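Local atomic coordinates of thioredoxin (TrxA-1) (Sulfolobus solfataricus, PDB entry 3TCO), a protein that probably reduces disulfide bonds in other proteins as a thioredoxin, cycling a redox-active cysteine pair between dithiol and disulfide. Residues N21-V26 / T79-N84; E31-C36 / L74-T79. All coordinates share one frame; numbering follows the deposited sequence.

Contact 1: residues N21-V26 / T79-N84. With EDO (1,2-ethanediol), chain E.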
ATOM      1  N   ASN A  21       0.614  13.861  -0.662  1.00 16.68           N
ATOM      2  CA  ASN A  21       1.067  13.314   0.615  1.00 16.22           C
ATOM      3  C   ASN A  21       2.514  12.878   0.393  1.00 16.68           C
ATOM      4  O   ASN A  21       2.821  12.252  -0.624  1.00 15.70           O
ATOM      5  CB  ASN A  21       0.204  12.119   1.029  1.00 16.06           C
ATOM      6  CG  ASN A  21      -1.179  12.533   1.494  1.00 15.31           C
ATOM      7  OD1 ASN A  21      -1.328  13.101   2.571  1.00 16.39           O
ATOM      8  ND2 ASN A  21      -2.196  12.264   0.673  1.00 12.99           N
ATOM      9  N   LYS A  22       3.409  13.214   1.322  1.00 15.52           N
ATOM     10  CA  LYS A  22       4.811  12.844   1.155  1.00 16.50           C
ATOM     11  C   LYS A  22       5.050  11.347   0.982  1.00 15.50           C
ATOM     12  O   LYS A  22       5.744  10.934   0.059  1.00 13.55           O
ATOM     13  CB  LYS A  22       5.660  13.352   2.327  1.00 19.24           C
ATOM     14  CG  LYS A  22       7.094  12.834   2.261  1.00 21.76           C
ATOM     15  CD  LYS A  22       7.966  13.360   3.400  1.00 25.70           C
ATOM     16  CE  LYS A  22       9.367  12.773   3.291  1.00 28.43           C
ATOM     17  NZ  LYS A  22      10.334  13.413   4.221  1.00 31.62           N
ATOM     18  N   LEU A  23       4.497  10.538   1.884  1.00 14.69           N
ATOM     19  CA  LEU A  23       4.672   9.098   1.807  1.00 13.07           C
ATOM     20  C   LEU A  23       3.334   8.391   1.725  1.00 13.21           C
ATOM     21  O   LEU A  23       2.469   8.547   2.602  1.00 13.26           O
ATOM     22  CB  LEU A  23       5.454   8.571   3.024  1.00 12.97           C
ATOM     23  CG  LEU A  23       5.468   7.040   3.196  1.00 12.99           C
ATOM     24  CD1 LEU A  23       6.224   6.386   2.026  1.00 12.34           C
ATOM     25  CD2 LEU A  23       6.144   6.656   4.513  1.00 13.21           C
ATOM     26  N   VAL A  24       3.174   7.594   0.674  1.00 12.63           N
ATOM     27  CA  VAL A  24       1.941   6.850   0.476  1.00 12.19           C
ATOM     28  C   VAL A  24       2.268   5.414   0.094  1.00 12.40           C
ATOM     29  O   VAL A  24       3.036   5.171  -0.843  1.00 12.78           O
ATOM     30  CB  VAL A  24       1.074   7.457  -0.652  1.00 13.51           C
ATOM     31  CG1 VAL A  24      -0.222   6.650  -0.799  1.00 14.28           C
ATOM     32  CG2 VAL A  24       0.728   8.927  -0.340  1.00 11.09           C
ATOM     33  N   LEU A  25       1.708   4.470   0.843  1.00 11.59           N
ATOM     34  CA  LEU A  25       1.905   3.049   0.568  1.00 12.56           C
ATOM     35  C   LEU A  25       0.602   2.525  -0.001  1.00 12.20           C
ATOM     36  O   LEU A  25      -0.473   3.030   0.323  1.00 11.53           O
ATOM     37  CB  LEU A  25       2.268   2.272   1.843  1.00 12.09           C
ATOM     38  CG  LEU A  25       3.621   2.617   2.475  1.00 13.40           C
ATOM     39  CD1 LEU A  25       3.454   3.788   3.448  1.00 13.35           C
ATOM     40  CD2 LEU A  25       4.153   1.400   3.219  1.00 13.78           C
ATOM     41  N   VAL A  26       0.694   1.510  -0.848  1.00 12.42           N
ATOM     42  CA  VAL A  26      -0.503   0.951  -1.458  1.00 13.71           C
ATOM     43  C   VAL A  26      -0.464  -0.567  -1.416  1.00 14.29           C
ATOM     44  O   VAL A  26       0.311  -1.188  -2.139  1.00 16.19           O
ATOM     45  CB  VAL A  26      -0.648   1.395  -2.945  1.00 15.30           C
ATOM     46  CG1 VAL A  26      -1.992   0.906  -3.500  1.00 15.37           C
ATOM     47  CG2 VAL A  26      -0.540   2.910  -3.065  1.00 13.71           C
ATOM     48  N   THR A  79       3.104  -4.259  -2.358  1.00 16.20           N
ATOM     49  CA  THR A  79       2.981  -2.985  -1.674  1.00 14.50           C
ATOM     50  C   THR A  79       3.804  -1.942  -2.417  1.00 14.18           C
ATOM     51  O   THR A  79       5.040  -1.967  -2.383  1.00 15.59           O
ATOM     52  CB  THR A  79       3.486  -3.089  -0.216  1.00 15.53           C
ATOM     53  OG1 THR A  79       2.763  -4.119   0.473  1.00 14.04           O
ATOM     54  CG2 THR A  79       3.260  -1.791   0.507  1.00 15.55           C
ATOM     55  N   LEU A  80       3.113  -1.043  -3.111  1.00 12.26           N
ATOM     56  CA  LEU A  80       3.767   0.031  -3.847  1.00 12.67           C
ATOM     57  C   LEU A  80       4.131   1.096  -2.827  1.00 13.69           C
ATOM     58  O   LEU A  80       3.380   1.315  -1.868  1.00 11.87           O
ATOM     59  CB  LEU A  80       2.799   0.650  -4.856  1.00 12.82           C
ATOM     60  CG  LEU A  80       2.131  -0.322  -5.839  1.00 12.85           C
ATOM     61  CD1 LEU A  80       1.092   0.438  -6.683  1.00 14.61           C
ATOM     62  CD2 LEU A  80       3.206  -0.963  -6.709  1.00 13.90           C
ATOM     63  N   ILE A  81       5.274   1.745  -3.021  1.00 12.82           N
ATOM     64  CA  ILE A  81       5.674   2.815  -2.120  1.00 13.89           C
ATOM     65  C   ILE A  81       5.968   4.084  -2.920  1.00 13.25           C
ATOM     66  O   ILE A  81       6.811   4.094  -3.826  1.00 12.49           O
ATOM     67  CB  ILE A  81       6.902   2.426  -1.278  1.00 15.33           C
ATOM     68  CG1 ILE A  81       6.568   1.151  -0.476  1.00 17.04           C
ATOM     69  CG2 ILE A  81       7.277   3.597  -0.337  1.00 12.93           C
ATOM     70  CD1 ILE A  81       7.663   0.657   0.395  1.00 23.24           C
ATOM     71  N   PHE A  82       5.250   5.148  -2.581  1.00 14.07           N
ATOM     72  CA  PHE A  82       5.401   6.432  -3.264  1.00 13.85           C
ATOM     73  C   PHE A  82       5.926   7.489  -2.315  1.00 14.20           C
ATOM     74  O   PHE A  82       5.433   7.613  -1.197  1.00 13.37           O
ATOM     75  CB  PHE A  82       4.056   6.925  -3.801  1.00 12.73           C
ATOM     76  CG  PHE A  82       3.470   6.059  -4.884  1.00 13.36           C
ATOM     77  CD1 PHE A  82       2.677   4.955  -4.566  1.00 13.61           C
ATOM     78  CD2 PHE A  82       3.711   6.352  -6.222  1.00 13.91           C
ATOM     79  CE1 PHE A  82       2.125   4.148  -5.580  1.00 14.09           C
ATOM     80  CE2 PHE A  82       3.165   5.546  -7.245  1.00 13.34           C
ATOM     81  CZ  PHE A  82       2.374   4.450  -6.915  1.00 13.16           C
ATOM     82  N   VAL A  83       6.909   8.261  -2.772  1.00 13.34           N
ATOM     83  CA  VAL A  83       7.473   9.340  -1.971  1.00 13.66           C
ATOM     84  C   VAL A  83       7.536  10.570  -2.873  1.00 14.00           C
ATOM     85  O   VAL A  83       8.086  10.520  -3.970  1.00 13.45           O
ATOM     86  CB  VAL A  83       8.887   8.978  -1.436  1.00 14.21           C
ATOM     87  CG1 VAL A  83       9.515  10.188  -0.712  1.00 14.18           C
ATOM     88  CG2 VAL A  83       8.787   7.797  -0.473  1.00 12.48           C
ATOM     89  N   ASN A  84       6.962  11.669  -2.401  1.00 13.90           N
ATOM     90  CA  ASN A  84       6.918  12.904  -3.176  1.00 15.91           C
ATOM     91  C   ASN A  84       6.285  12.675  -4.544  1.00 16.42           C
ATOM     92  O   ASN A  84       6.757  13.187  -5.562  1.00 17.08           O
ATOM     93  CB  ASN A  84       8.316  13.518  -3.327  1.00 16.24           C
ATOM     94  CG  ASN A  84       8.894  13.960  -1.998  1.00 17.90           C
ATOM     95  OD1 ASN A  84       8.183  14.536  -1.172  1.00 19.82           O
ATOM     96  ND2 ASN A  84      10.182  13.699  -1.781  1.00 15.50           N
TER
HETATM   97  C1  EDO E 501      11.308  10.714  -5.224  1.00 17.61           C
HETATM   98  O1  EDO E 501      10.045  11.376  -5.320  1.00 19.38           O
HETATM   99  C2  EDO E 501      11.823  10.816  -3.788  1.00 17.92           C
HETATM  100  O2  EDO E 501      11.952  12.196  -3.433  1.00 17.69           O
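Val-26 and Phe-82 cross obliquely on one face of an antiparallel strand pair, the seam in the thioredoxin-fold sheet where strand 23-29 meets strand 78-83. CG2 of Val-26 comes within 3.9 Å of Phe-82 CE1. What lies at the ring edge, in its plane, is the carbonyl oxygen of Val-24, 3.7 Å from Phe-82 CD1. CG of Phe-82 stands anti to its own carbonyl carbon (chi1 -65°), beside the backbone N, and Tyr-71 meets the ring edge-to-face. Val-24, Val-26 and Leu-80 share this face, and helix 14-20 packs on it through Phe-14, Val-17 and Ile-18.

The other face carries Leu-23, Leu-25, Ile-81 and Val-83 under helix 97-107. Here Leu-23 and Ile-81 lie side by side and point the same way. CD1 of Leu-23 touches both Ile-81 CG2 and Val-83 CG2, at 3.8 Å each.

Between the faces, Val-24 and Phe-82 exchange two backbone hydrogen bonds, as do Val-26 and Leu-80. Phe-82 N to Val-24 O spans 2.8 Å, and the oxygen that accepts it is the one beside the ring. Past the strand ends, Asn-84 N uses an in-plane lone pair of Lys-22 O, while the Lys-22 side chain runs alongside that of Asn-84. An ethanediol, probably from the crystallisation liquor, sits beyond them: Asn-84 ND2 donates to its O2 at 2.8 Å.

Contact 2: residues E31-C36 / L74-T79; sequences EWCAPC and LNIPTT
The Trp-32 indole crosses the Ile-76 side chain at about a right angle, and the methyl CD1 of Ile-76 approaches the ring obliquely, 3.7 Å from CH2 at the far end of the six-membered ring. The indole's NE1 is hydrogen-bonded to Asp-62. This is the thioredoxin active-site motif, a CxxC pair at a helix start facing the loop with the cis-proline Pro-77. The pair is oxidised here, with Cys-33 SG and Cys-36 SG 2.1 Å apart and Cys-33 at the N-cap of helix 34-49.

Ile-76 CD1 also meets Cys-33 CB at 3.7 Å, while its CG1 lies 3.8 Å from both sulfurs. That follows from CG1 standing between the backbone N and the carbonyl carbon (chi1 54°). An alanine at Ile-76 would probably open a gap where CD1 now sits between Trp-32 CH2 and Cys-33 CB, and strip the two sulfurs of their contact with CG1.

Pro-77 turns its CD to the helix start, against Pro-35 CB. Within 74-79, Thr-78 OG1 donates to Asn-75 O, a bond that spans Ile-76 and Pro-77. Cys-36 SG rests 3.6 Å from both N and CD of Pro-77.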
ATOM      1  N   GLU A  31      -9.609 -10.458  -1.894  1.00 19.72           N
ATOM      2  CA  GLU A  31     -10.109 -11.345  -0.843  1.00 22.12           C
ATOM      3  C   GLU A  31      -9.787 -12.839  -1.019  1.00 21.06           C
ATOM      4  O   GLU A  31      -9.687 -13.578  -0.038  1.00 20.74           O
ATOM      5  CB  GLU A  31     -11.626 -11.174  -0.694  1.00 24.85           C
ATOM      6  CG  GLU A  31     -12.120 -11.442   0.719  1.00 31.41           C
ATOM      7  CD  GLU A  31     -13.631 -11.494   0.821  1.00 34.48           C
ATOM      8  OE1 GLU A  31     -14.308 -10.706   0.122  1.00 36.59           O
ATOM      9  OE2 GLU A  31     -14.145 -12.316   1.612  1.00 38.37           O
ATOM     10  N   TRP A  32      -9.612 -13.278  -2.261  1.00 18.82           N
ATOM     11  CA  TRP A  32      -9.335 -14.689  -2.539  1.00 18.96           C
ATOM     12  C   TRP A  32      -7.872 -15.079  -2.369  1.00 19.15           C
ATOM     13  O   TRP A  32      -7.505 -16.246  -2.547  1.00 16.34           O
ATOM     14  CB  TRP A  32      -9.751 -15.021  -3.972  1.00 15.59           C
ATOM     15  CG  TRP A  32      -9.285 -13.995  -4.976  1.00 15.83           C
ATOM     16  CD1 TRP A  32     -10.044 -13.027  -5.566  1.00 14.93           C
ATOM     17  CD2 TRP A  32      -7.977 -13.889  -5.560  1.00 17.29           C
ATOM     18  NE1 TRP A  32      -9.302 -12.337  -6.491  1.00 16.11           N
ATOM     19  CE2 TRP A  32      -8.028 -12.841  -6.510  1.00 16.87           C
ATOM     20  CE3 TRP A  32      -6.770 -14.580  -5.379  1.00 15.51           C
ATOM     21  CZ2 TRP A  32      -6.918 -12.466  -7.281  1.00 18.42           C
ATOM     22  CZ3 TRP A  32      -5.664 -14.211  -6.145  1.00 18.36           C
ATOM     23  CH2 TRP A  32      -5.748 -13.160  -7.087  1.00 16.95           C
ATOM     24  N   CYS A  33      -7.044 -14.098  -2.036  1.00 17.74           N
ATOM     25  CA  CYS A  33      -5.614 -14.302  -1.900  1.00 17.48           C
ATOM     26  C   CYS A  33      -5.202 -14.615  -0.462  1.00 18.74           C
ATOM     27  O   CYS A  33      -5.308 -13.772   0.430  1.00 18.20           O
ATOM     28  CB  CYS A  33      -4.910 -13.060  -2.466  1.00 19.11           C
ATOM     29  SG  CYS A  33      -3.194 -12.714  -1.966  1.00 20.82           S
ATOM     30  N   ALA A  34      -4.752 -15.853  -0.251  1.00 18.51           N
ATOM     31  CA  ALA A  34      -4.343 -16.329   1.069  1.00 18.74           C
ATOM     32  C   ALA A  34      -3.246 -15.472   1.710  1.00 19.39           C
ATOM     33  O   ALA A  34      -3.412 -15.015   2.839  1.00 20.26           O
ATOM     34  CB  ALA A  34      -3.878 -17.787   0.979  1.00 18.07           C
ATOM     35  N   PRO A  35      -2.113 -15.258   1.006  1.00 18.80           N
ATOM     36  CA  PRO A  35      -1.006 -14.446   1.526  1.00 19.60           C
ATOM     37  C   PRO A  35      -1.475 -13.026   1.876  1.00 19.34           C
ATOM     38  O   PRO A  35      -0.987 -12.411   2.829  1.00 18.74           O
ATOM     39  CB  PRO A  35      -0.001 -14.429   0.373  1.00 20.69           C
ATOM     40  CG  PRO A  35      -0.313 -15.661  -0.409  1.00 21.12           C
ATOM     41  CD  PRO A  35      -1.810 -15.750  -0.351  1.00 20.06           C
ATOM     42  N   CYS A  36      -2.413 -12.499   1.094  1.00 18.73           N
ATOM     43  CA  CYS A  36      -2.934 -11.156   1.349  1.00 19.51           C
ATOM     44  C   CYS A  36      -3.654 -11.118   2.677  1.00 20.78           C
ATOM     45  O   CYS A  36      -3.510 -10.177   3.456  1.00 20.65           O
ATOM     46  CB  CYS A  36      -3.928 -10.731   0.262  1.00 19.03           C
ATOM     47  SG  CYS A  36      -3.315 -10.710  -1.450  1.00 21.71           S
ATOM     48  N   LEU A  74       1.638  -8.034 -11.014  1.00 30.46           N
ATOM     49  CA  LEU A  74       1.323  -9.372 -11.519  1.00 31.30           C
ATOM     50  C   LEU A  74       1.067 -10.386 -10.411  1.00 30.63           C
ATOM     51  O   LEU A  74       0.378 -11.391 -10.621  1.00 30.83           O
ATOM     52  CB  LEU A  74       2.459  -9.873 -12.410  1.00 34.36           C
ATOM     53  CG  LEU A  74       2.740  -9.027 -13.656  1.00 37.53           C
ATOM     54  CD1 LEU A  74       3.886  -9.648 -14.447  1.00 38.80           C
ATOM     55  CD2 LEU A  74       1.480  -8.939 -14.519  1.00 39.20           C
ATOM     56  N   ASN A  75       1.630 -10.123  -9.237  1.00 27.79           N
ATOM     57  CA  ASN A  75       1.461 -11.006  -8.087  1.00 26.35           C
ATOM     58  C   ASN A  75       0.998 -10.191  -6.883  1.00 24.32           C
ATOM     59  O   ASN A  75       1.337  -9.017  -6.747  1.00 23.75           O
ATOM     60  CB  ASN A  75       2.786 -11.690  -7.740  1.00 28.41           C
ATOM     61  CG  ASN A  75       3.205 -12.723  -8.769  1.00 29.80           C
ATOM     62  OD1 ASN A  75       2.777 -13.878  -8.718  1.00 31.92           O
ATOM     63  ND2 ASN A  75       4.034 -12.308  -9.715  1.00 30.21           N
ATOM     64  N   ILE A  76       0.204 -10.804  -6.019  1.00 21.84           N
ATOM     65  CA  ILE A  76      -0.242 -10.112  -4.822  1.00 19.90           C
ATOM     66  C   ILE A  76      -0.013 -11.043  -3.638  1.00 19.79           C
ATOM     67  O   ILE A  76      -0.013 -12.266  -3.786  1.00 19.12           O
ATOM     68  CB  ILE A  76      -1.743  -9.687  -4.889  1.00 19.74           C
ATOM     69  CG1 ILE A  76      -2.638 -10.889  -5.212  1.00 18.64           C
ATOM     70  CG2 ILE A  76      -1.930  -8.571  -5.932  1.00 18.94           C
ATOM     71  CD1 ILE A  76      -4.113 -10.592  -5.052  1.00 15.76           C
ATOM     72  N   PRO A  77       0.165 -10.469  -2.441  1.00 18.82           N
ATOM     73  CA  PRO A  77       0.130  -9.010  -2.303  1.00 17.85           C
ATOM     74  C   PRO A  77       1.362  -8.294  -2.832  1.00 17.94           C
ATOM     75  O   PRO A  77       2.428  -8.889  -2.971  1.00 19.40           O
ATOM     76  CB  PRO A  77      -0.046  -8.808  -0.805  1.00 18.41           C
ATOM     77  CG  PRO A  77       0.652 -10.004  -0.205  1.00 17.41           C
ATOM     78  CD  PRO A  77       0.247 -11.137  -1.128  1.00 17.80           C
ATOM     79  N   THR A  78       1.184  -7.019  -3.164  1.00 16.92           N
ATOM     80  CA  THR A  78       2.270  -6.157  -3.612  1.00 16.35           C
ATOM     81  C   THR A  78       2.042  -4.831  -2.907  1.00 15.97           C
ATOM     82  O   THR A  78       0.916  -4.336  -2.859  1.00 16.65           O
ATOM     83  CB  THR A  78       2.251  -5.881  -5.127  1.00 17.12           C
ATOM     84  OG1 THR A  78       2.683  -7.052  -5.834  1.00 17.26           O
ATOM     85  CG2 THR A  78       3.184  -4.719  -5.451  1.00 14.70           C
ATOM     86  N   THR A  79       3.104  -4.259  -2.358  1.00 16.20           N
ATOM     87  CA  THR A  79       2.981  -2.985  -1.674  1.00 14.50           C
ATOM     88  C   THR A  79       3.804  -1.942  -2.417  1.00 14.18           C
ATOM     89  O   THR A  79       5.040  -1.967  -2.383  1.00 15.59           O
ATOM     90  CB  THR A  79       3.486  -3.089  -0.216  1.00 15.53           C
ATOM     91  OG1 THR A  79       2.763  -4.119   0.473  1.00 14.04           O
ATOM     92  CG2 THR A  79       3.260  -1.791   0.507  1.00 15.55           C
TER

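How the contacts relate
Contact 2 is nested along the chain inside the loop that contact 1 closes: 21-26 comes first, then 31-36, 74-79 and 79-84. Their centres lie about 18 Å apart on opposite sides of the chain's centre. Strand 78-83 serves both, with Thr-79 as the shared residue, and its hydroxyl is hydrogen-bonded to Tyr-39 of helix 34-49. Strand 23-29 runs out of contact 1 toward the CxxC loop, and helix 34-49 follows. Two neighbouring inner strands of the sheet are thus joined in contact 1: strand 23-29 leads into the CxxC half of the redox site, and strand 78-83 starts from the cis-proline half, so that the disulfide and the cis-proline loop face each other.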